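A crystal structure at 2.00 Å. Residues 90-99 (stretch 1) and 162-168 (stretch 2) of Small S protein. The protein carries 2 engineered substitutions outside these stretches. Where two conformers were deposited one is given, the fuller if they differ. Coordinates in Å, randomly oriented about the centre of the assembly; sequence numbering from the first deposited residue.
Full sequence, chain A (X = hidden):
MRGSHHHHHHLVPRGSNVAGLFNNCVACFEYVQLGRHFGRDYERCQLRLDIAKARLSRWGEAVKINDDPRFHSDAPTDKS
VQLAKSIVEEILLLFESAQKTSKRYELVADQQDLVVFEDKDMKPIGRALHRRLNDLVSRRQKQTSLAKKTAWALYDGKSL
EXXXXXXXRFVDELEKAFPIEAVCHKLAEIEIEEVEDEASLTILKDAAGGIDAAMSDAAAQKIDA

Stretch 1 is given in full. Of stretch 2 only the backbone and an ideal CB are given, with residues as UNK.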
# COMPACT_ATOMS: atom_id res chain seq x y z
N GLU A 90 -4.59 -5.13 7.70
CA GLU A 90 -3.93 -4.20 6.77
C GLU A 90 -2.38 -4.37 6.66
O GLU A 90 -1.82 -4.24 5.56
CB GLU A 90 -4.35 -2.76 7.04
CG GLU A 90 -4.61 -2.00 5.69
CD GLU A 90 -4.99 -0.56 5.86
OE1 GLU A 90 -4.47 0.28 5.10
OE2 GLU A 90 -5.82 -0.26 6.76
N ILE A 91 -1.68 -4.71 7.75
CA ILE A 91 -0.23 -5.06 7.64
C ILE A 91 -0.04 -6.30 6.74
O ILE A 91 0.86 -6.33 5.88
CB ILE A 91 0.51 -5.25 9.05
CG1 ILE A 91 0.55 -3.94 9.81
CG2 ILE A 91 1.96 -5.78 8.88
CD1 ILE A 91 0.82 -4.05 11.33
N LEU A 92 -0.92 -7.30 6.90
CA LEU A 92 -0.94 -8.47 6.04
C LEU A 92 -1.13 -8.17 4.54
O LEU A 92 -0.42 -8.74 3.70
CB LEU A 92 -1.98 -9.50 6.51
CG LEU A 92 -1.55 -10.73 7.36
CD1 LEU A 92 -0.19 -10.68 7.98
CD2 LEU A 92 -2.60 -11.26 8.36
N LEU A 93 -2.10 -7.30 4.23
CA LEU A 93 -2.34 -6.78 2.85
C LEU A 93 -1.10 -6.06 2.27
O LEU A 93 -0.81 -6.17 1.08
CB LEU A 93 -3.54 -5.82 2.86
CG LEU A 93 -4.97 -6.21 2.47
CD1 LEU A 93 -5.26 -7.69 2.56
CD2 LEU A 93 -5.99 -5.40 3.24
N LEU A 94 -0.43 -5.30 3.12
CA LEU A 94 0.83 -4.63 2.83
C LEU A 94 1.92 -5.57 2.28
O LEU A 94 2.60 -5.26 1.31
CB LEU A 94 1.32 -3.94 4.13
CG LEU A 94 2.49 -2.96 4.07
CD1 LEU A 94 2.18 -1.93 2.96
CD2 LEU A 94 2.64 -2.26 5.43
N PHE A 95 2.07 -6.71 2.95
CA PHE A 95 3.04 -7.74 2.58
C PHE A 95 2.55 -8.54 1.35
O PHE A 95 3.34 -8.87 0.46
CB PHE A 95 3.32 -8.66 3.80
CG PHE A 95 4.32 -8.09 4.79
CD1 PHE A 95 3.89 -7.55 6.02
CD2 PHE A 95 5.69 -8.10 4.50
CE1 PHE A 95 4.83 -6.99 6.94
CE2 PHE A 95 6.67 -7.57 5.43
CZ PHE A 95 6.23 -7.02 6.65
N GLU A 96 1.24 -8.82 1.28
CA GLU A 96 0.67 -9.47 0.10
C GLU A 96 0.97 -8.66 -1.20
O GLU A 96 1.51 -9.21 -2.14
CB GLU A 96 -0.83 -9.72 0.28
CG GLU A 96 -1.34 -10.85 -0.56
CD GLU A 96 -2.86 -10.94 -0.58
OE1 GLU A 96 -3.38 -11.64 -1.47
OE2 GLU A 96 -3.53 -10.34 0.30
N SER A 97 0.66 -7.36 -1.20
CA SER A 97 1.03 -6.42 -2.26
C SER A 97 2.50 -6.40 -2.68
O SER A 97 2.81 -6.39 -3.89
CB SER A 97 0.59 -4.99 -1.86
OG SER A 97 -0.80 -4.96 -1.63
N ALA A 98 3.40 -6.33 -1.70
CA ALA A 98 4.85 -6.31 -1.95
C ALA A 98 5.31 -7.57 -2.71
O ALA A 98 6.13 -7.45 -3.65
CB ALA A 98 5.62 -6.15 -0.63
N GLN A 99 4.76 -8.72 -2.32
CA GLN A 99 5.07 -9.99 -2.98
C GLN A 99 4.57 -10.08 -4.42
O GLN A 99 5.27 -10.66 -5.24
CB GLN A 99 4.65 -11.24 -2.17
CG GLN A 99 5.04 -12.57 -2.88
CD GLN A 99 5.32 -13.75 -1.95
OE1 GLN A 99 4.93 -13.75 -0.79
NE2 GLN A 99 5.98 -14.77 -2.49
N UNK A 162 8.33 1.68 1.57
CA UNK A 162 6.88 1.50 1.72
C UNK A 162 6.55 0.56 2.88
O UNK A 162 5.67 0.87 3.64
CB UNK A 162 6.28 0.96 0.42
N UNK A 163 7.24 -0.57 3.00
CA UNK A 163 7.03 -1.48 4.14
C UNK A 163 7.42 -0.84 5.47
O UNK A 163 6.64 -0.88 6.42
CB UNK A 163 7.83 -2.77 3.94
N UNK A 164 8.62 -0.28 5.54
CA UNK A 164 9.16 0.23 6.78
C UNK A 164 8.30 1.38 7.31
O UNK A 164 7.90 1.34 8.49
CB UNK A 164 10.61 0.69 6.58
N UNK A 165 8.00 2.34 6.44
CA UNK A 165 7.21 3.52 6.74
C UNK A 165 5.76 3.21 7.11
O UNK A 165 5.24 3.76 8.08
CB UNK A 165 7.24 4.47 5.54
N UNK A 166 5.10 2.37 6.33
CA UNK A 166 3.74 1.95 6.67
C UNK A 166 3.66 1.09 7.94
O UNK A 166 2.71 1.24 8.71
CB UNK A 166 3.14 1.17 5.50
N UNK A 167 4.63 0.21 8.17
CA UNK A 167 4.63 -0.59 9.44
C UNK A 167 4.79 0.32 10.66
O UNK A 167 4.08 0.12 11.64
CB UNK A 167 5.76 -1.63 9.43
N UNK A 168 5.65 1.34 10.57
CA UNK A 168 5.87 2.31 11.65
C UNK A 168 4.58 3.06 11.97
O UNK A 168 4.20 3.18 13.14
CB UNK A 168 6.97 3.30 11.27

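Both stretches are helical, and their axes run almost antiparallel, at 174° between N-to-C directions, with a closest approach of 10.7 Å. That spacing leaves room for side chains of moderate size between the backbones. Stretch 1 offers a largely apolar surface here, made by Ile91, Leu94, Phe95 and Ala98.

At position 162 the CA-to-CB bond points toward stretch 1, yet no atom of that stretch lies within 5.5 Å of the ideal CB. The backbone angles, -57/-45, are plainly helical. With open space and no demanding partner, small, polar or long flexible side chains would all be acceptable. The residue is Lys162, whose side chain comes nearest with Lys162 CG, 4.6 Å from Leu94 CD1, and makes no hydrogen bond to stretch 1.

Position 163 has a sideways CB, 5.2 Å from Phe95 CE2 and 5.3 Å from Leu94 CG. Its CA lies 7.1 Å from the CA of Leu94, so a side chain has to extend before it can touch anything. The groove is lined by the Phe95 ring and the methyl of Ala98, which favours a medium or large aliphatic group; leucine, isoleucine or methionine would be reasonable. It is Ile163, with chi1 m and chi2 t. Ile163 CG2 packs 3.9 Å from Phe95 CZ; Ile163 CD1 lies 3.9 Å from Phe95 CE2 and 4.1 Å from Ala98 CB, so both ends meet the ring and CD1 also reaches Ala98.

At 164 and 165 the CA-to-CB bonds point away, and neither ideal CB has an atom of stretch 1 within 5.5 Å. This contact therefore sets little preference, whether polar or apolar. The residues are Val164 and Asp165, whose side chains make no contact with stretch 1.

Position 166 is the tightest: its CB points toward stretch 1 and lies just 3.5 Å from Leu94 CD2. The beta carbon itself forms the contact, so what matters is a chain able to leave it without running into Leu94. Alanine would fit, as would a longer chain bending aside, polar or not. The deposited Gln166 has chi1 m, and its CB remains the atom nearest Leu94 CD2, at 3.5 Å. Its amide makes no hydrogen bond to stretch 1; Gln166 OE1 is bonded elsewhere in the structure.

Position 167 lies opposite Ile91, with their CA atoms 6.8 Å apart. Its CB is sideways, 5.1 Å from Leu94 CD2, and the surroundings are Ile91, Leu94 and Phe95. A compact apolar side chain suits this setting, with valine or isoleucine good candidates. The residue is Val167, chi1 t, and its CG2 lies 3.9 Å from Leu94 CD2, 4.3 Å from Ile91 CG2 and 4.3 Å from Phe95 CE1. One methyl thus touches three apolar neighbours, meeting the Phe95 ring obliquely.

Position 168 is out of reach, and stretch 1 imposes no choice; Ala168 occupies it. No hydrogen bond crosses the pair, so apolar packing dominates the interface.

Stretch 2 162-168: KIVDQVA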
# COMPACT_ATOMS: atom_id res chain seq x y z
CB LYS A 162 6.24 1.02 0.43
CG LYS A 162 4.72 1.00 0.45
CD LYS A 162 4.18 1.44 -0.95
CE LYS A 162 3.82 0.24 -1.84
NZ LYS A 162 4.12 0.43 -3.32
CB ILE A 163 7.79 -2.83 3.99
CG1 ILE A 163 7.21 -3.63 2.82
CG2 ILE A 163 7.76 -3.64 5.36
CD1 ILE A 163 7.76 -4.99 2.69
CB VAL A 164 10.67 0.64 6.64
CG1 VAL A 164 11.07 1.59 7.71
CG2 VAL A 164 11.57 -0.63 6.67
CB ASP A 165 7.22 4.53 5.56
CG ASP A 165 8.62 5.13 5.30
OD1 ASP A 165 8.77 5.89 4.31
OD2 ASP A 165 9.57 4.85 6.08
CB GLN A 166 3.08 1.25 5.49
CG GLN A 166 2.83 2.18 4.30
CD GLN A 166 1.51 1.91 3.62
OE1 GLN A 166 1.45 1.81 2.38
NE2 GLN A 166 0.42 1.83 4.41
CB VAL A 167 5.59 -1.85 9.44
CG1 VAL A 167 5.69 -2.52 10.84
CG2 VAL A 167 5.10 -2.93 8.41
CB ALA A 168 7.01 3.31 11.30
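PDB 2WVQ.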